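Side-chain contacts in MazG-related protein (Thermotoga maritima, PDB 2YXH), which binds magnesium ions and probably acts as a nucleoside triphosphate pyrophosphohydrolase: residues E20-I24 with E25-E29; A48-E51 with E52-D56. The protein carries 1 engineered substitution. One frame throughout, in Å; residues are numbered along the deposited sequence.

Contact 1: E20-I24 with E25-E29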
# COMPACT_ATOMS: atom_id res chain seq x y z
N GLU A 20 7.86 15.29 -8.52
CA GLU A 20 7.37 15.93 -9.79
C GLU A 20 7.94 15.20 -11.03
O GLU A 20 7.21 15.03 -12.07
CB GLU A 20 7.76 17.41 -9.82
CG GLU A 20 7.74 18.01 -11.17
CD GLU A 20 7.68 19.56 -11.14
OE1 GLU A 20 7.96 20.15 -10.05
OE2 GLU A 20 7.38 20.18 -12.21
N LYS A 21 9.21 14.78 -10.92
CA LYS A 21 9.88 14.12 -12.00
C LYS A 21 9.60 12.64 -12.11
O LYS A 21 10.04 12.03 -13.10
CB LYS A 21 11.39 14.40 -11.97
CG LYS A 21 11.75 15.92 -12.26
CD LYS A 21 10.94 16.44 -13.50
CE LYS A 21 10.66 17.97 -13.62
NZ LYS A 21 9.25 18.17 -14.28
N GLN A 22 8.94 12.04 -11.11
CA GLN A 22 8.62 10.58 -11.13
C GLN A 22 7.32 10.22 -11.89
O GLN A 22 6.27 10.84 -11.72
CB GLN A 22 8.61 9.94 -9.70
CG GLN A 22 9.69 10.42 -8.77
CD GLN A 22 11.05 10.40 -9.41
OE1 GLN A 22 11.55 9.32 -9.82
NE2 GLN A 22 11.69 11.60 -9.52
N SER A 23 7.38 9.21 -12.72
CA SER A 23 6.16 8.72 -13.38
C SER A 23 5.61 7.56 -12.56
O SER A 23 6.32 6.93 -11.76
CB SER A 23 6.47 8.23 -14.79
OG SER A 23 7.28 7.09 -14.67
N ILE A 24 4.34 7.26 -12.75
CA ILE A 24 3.70 6.12 -12.09
C ILE A 24 4.44 4.83 -12.32
O ILE A 24 4.64 4.03 -11.42
CB ILE A 24 2.16 6.06 -12.42
CG1 ILE A 24 1.39 5.29 -11.35
CG2 ILE A 24 1.87 5.61 -13.81
CD1 ILE A 24 -0.11 5.55 -11.44
N GLU A 25 4.89 4.65 -13.54
CA GLU A 25 5.82 3.58 -13.90
C GLU A 25 7.01 3.48 -12.99
O GLU A 25 7.33 2.43 -12.47
CB GLU A 25 6.31 3.79 -15.33
CG GLU A 25 5.22 3.39 -16.39
CD GLU A 25 4.50 4.58 -17.07
OE1 GLU A 25 4.50 5.72 -16.55
OE2 GLU A 25 3.95 4.35 -18.18
N THR A 26 7.66 4.59 -12.77
CA THR A 26 8.84 4.58 -11.95
C THR A 26 8.46 4.22 -10.51
O THR A 26 9.19 3.51 -9.80
CB THR A 26 9.52 5.99 -11.99
OG1 THR A 26 10.00 6.26 -13.30
CG2 THR A 26 10.73 5.97 -11.13
N LEU A 27 7.33 4.77 -10.07
CA LEU A 27 6.89 4.52 -8.74
C LEU A 27 6.46 3.06 -8.55
O LEU A 27 6.70 2.45 -7.48
CB LEU A 27 5.80 5.51 -8.41
CG LEU A 27 6.41 6.90 -8.39
CD1 LEU A 27 5.27 8.08 -8.22
CD2 LEU A 27 7.56 6.91 -7.34
N LEU A 28 5.83 2.53 -9.59
CA LEU A 28 5.46 1.12 -9.59
C LEU A 28 6.64 0.22 -9.33
O LEU A 28 6.53 -0.72 -8.54
CB LEU A 28 4.76 0.74 -10.88
CG LEU A 28 3.29 1.06 -10.80
CD1 LEU A 28 2.66 0.96 -12.12
CD2 LEU A 28 2.56 0.16 -9.73
N GLU A 29 7.75 0.50 -10.01
CA GLU A 29 9.08 -0.19 -9.80
C GLU A 29 9.63 0.07 -8.43
O GLU A 29 10.07 -0.84 -7.79
CB GLU A 29 10.15 0.35 -10.77
CG GLU A 29 10.33 -0.43 -12.04
CD GLU A 29 10.65 0.46 -13.25
OE1 GLU A 29 11.51 1.40 -13.13
OE2 GLU A 29 10.05 0.23 -14.34

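Contact 2: A48-E51 with E52-D56. With MG (magnesium ion), chain D.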
# COMPACT_ATOMS: atom_id res chain seq x y z
N ALA A 48 12.90 -6.01 13.17
CA ALA A 48 13.11 -4.53 13.08
C ALA A 48 13.13 -4.10 11.61
O ALA A 48 12.59 -3.05 11.28
CB ALA A 48 14.40 -4.12 13.71
N ASN A 49 13.73 -4.93 10.74
CA ASN A 49 13.80 -4.57 9.35
C ASN A 49 12.44 -4.84 8.73
O ASN A 49 12.00 -4.09 7.88
CB ASN A 49 14.88 -5.36 8.61
CG ASN A 49 15.02 -4.93 7.11
OD1 ASN A 49 15.26 -3.74 6.79
ND2 ASN A 49 14.94 -5.89 6.21
N LEU A 50 11.74 -5.90 9.17
CA LEU A 50 10.44 -6.23 8.57
C LEU A 50 9.54 -4.98 8.83
O LEU A 50 8.82 -4.54 7.94
CB LEU A 50 9.84 -7.56 9.09
CG LEU A 50 8.49 -7.98 8.48
CD1 LEU A 50 8.33 -7.99 6.97
CD2 LEU A 50 8.13 -9.34 9.08
N GLU A 51 9.68 -4.41 10.04
CA GLU A 51 8.84 -3.32 10.40
C GLU A 51 9.16 -2.05 9.57
O GLU A 51 8.27 -1.40 9.09
CB GLU A 51 8.99 -3.00 11.86
CG GLU A 51 8.29 -1.75 12.29
CD GLU A 51 8.66 -1.42 13.74
OE1 GLU A 51 9.82 -1.01 13.94
OE2 GLU A 51 7.82 -1.59 14.67
N GLU A 52 10.42 -1.72 9.40
CA GLU A 52 10.82 -0.80 8.42
C GLU A 52 10.26 -1.02 7.02
O GLU A 52 9.70 -0.13 6.47
CB GLU A 52 12.34 -0.68 8.40
CG GLU A 52 12.89 0.55 7.49
CD GLU A 52 14.29 0.28 6.78
OE1 GLU A 52 15.09 -0.55 7.28
OE2 GLU A 52 14.58 0.95 5.74
N GLU A 53 10.52 -2.16 6.37
CA GLU A 53 10.06 -2.33 5.05
C GLU A 53 8.49 -2.30 4.93
O GLU A 53 7.96 -1.89 3.89
CB GLU A 53 10.62 -3.66 4.54
CG GLU A 53 12.17 -3.72 4.84
CD GLU A 53 12.92 -2.58 4.12
OE1 GLU A 53 12.34 -1.92 3.23
OE2 GLU A 53 14.09 -2.30 4.45
N ILE A 54 7.78 -2.86 5.90
CA ILE A 54 6.30 -2.72 5.85
C ILE A 54 5.94 -1.21 5.68
O ILE A 54 5.16 -0.80 4.80
CB ILE A 54 5.62 -3.35 7.07
CG1 ILE A 54 5.79 -4.91 6.97
CG2 ILE A 54 4.09 -3.04 7.03
CD1 ILE A 54 5.14 -5.55 5.71
N GLY A 55 6.58 -0.37 6.51
CA GLY A 55 6.30 1.04 6.35
C GLY A 55 6.71 1.58 4.97
O GLY A 55 5.92 2.26 4.30
N ASP A 56 7.95 1.28 4.55
CA ASP A 56 8.39 1.66 3.20
C ASP A 56 7.39 1.28 2.15
O ASP A 56 7.14 1.98 1.21
CB ASP A 56 9.68 0.95 2.91
CG ASP A 56 10.85 1.59 3.56
OD1 ASP A 56 10.74 2.60 4.28
OD2 ASP A 56 11.93 1.18 3.28
MG MG D . 12.75 -0.15 2.25
O HOH W 1 14.73 -0.13 3.46
O HOH W 2 13.52 1.57 0.97

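Contact 1: E20-I24 with E25-E29
The carbonyl O of Ser-23 accepts a hydrogen bond from Leu-27 N at 2.9 Å and a weak, bent one from Thr-26 N, at the point where an irregular run of chain turns into a helix. One residue on, Ile-24 O receives Leu-28 N at 2.6 Å, so the i to i+4 pattern is already established.

Among the side chains, Ser-23 stands at the N-cap position, and its hydroxyl engages the residue three further on. Its chi1 of 66°, with OG between its own backbone N and carbonyl carbon, puts this oxygen next to the Thr-26 hydroxyl; OG and Thr-26 OG1 share a hydrogen bond of 3.2 Å. The other branch of Thr-26, CG2, lies 3.7 Å from Gln-22 OE1. At the other end of the Gln-22 amide, NE2 is bonded to Trp-18 O, while lower down CB rests 4.0 Å from Leu-27 CG. Glu-25 folds back at chi2 and brings OE1 3.6 Å from Ser-23 CB.

Ile-24 and Leu-27 pack on Val-64 of helix 47-72, Ile-24 also on Val-42 of the second subunit, so the start of helix 24-43 is set against both.

Contact 2: A48-E51 with E52-D56
Asn-49 and Glu-53 meet twice, through backbone and side chain. Backbone hydrogen bonds join the two segments: Glu-53 N meets Asn-49 O at 2.9 Å, and Ile-54 N meets Leu-50 O at 2.8 Å. The Asn-49 and Glu-53 side chains cross, with amide and carboxylate planes 67° apart.

Metal binding follows from the same helix, which shows how two carboxylates three residues apart can serve one ion. Magnesium is bound by Glu-53 OE1 at 2.1 Å and Asp-56 OD2 at 1.9 Å, with two waters and, from helix 24-43, Glu-34 and Glu-37. Glu-53 reaches it through a chain bent at chi2 (-61°), and its OE2 accepts a hydrogen bond from a metal-bound water. That water also donates to Glu-52 OE2, at 2.5 Å, so Glu-52 belongs to the second shell; Lys-86 of the second subunit forms a salt bridge with the same oxygen.

Between the two segments, the apolar contact is that of Leu-50 with Ile-54, which run side by side with CD1 of Leu-50 4.0 Å from CG1 of Ile-54.

Leu-50 packs on Val-38 and Val-42 of helix 24-43 and on Tyr-72 of the second subunit; Ile-54 meets Ala-68 there, placing this part of helix 47-72 between the two.

Contact 1 precedes contact 2 along the chain, and the two stand at the starts of successive helices: 20-29 leads into helix 24-43, while 48-56 lies near the beginning of helix 47-72. Their centres are 21 Å apart and their nearest atoms about 9 Å, so they do not touch. They are related through the helix pair instead, since each packs on the other's helix, contact 1 on the later part of helix 47-72 and contact 2 on the later part of helix 24-43. The two helices also share a second magnesium ion, bound by Glu-34 and Asp-60; the Leu-27 side chain of contact 1 is about 6 Å from that of Asp-60. Both contacts meet the second subunit, so this helix pair carries metal binding and dimer packing together.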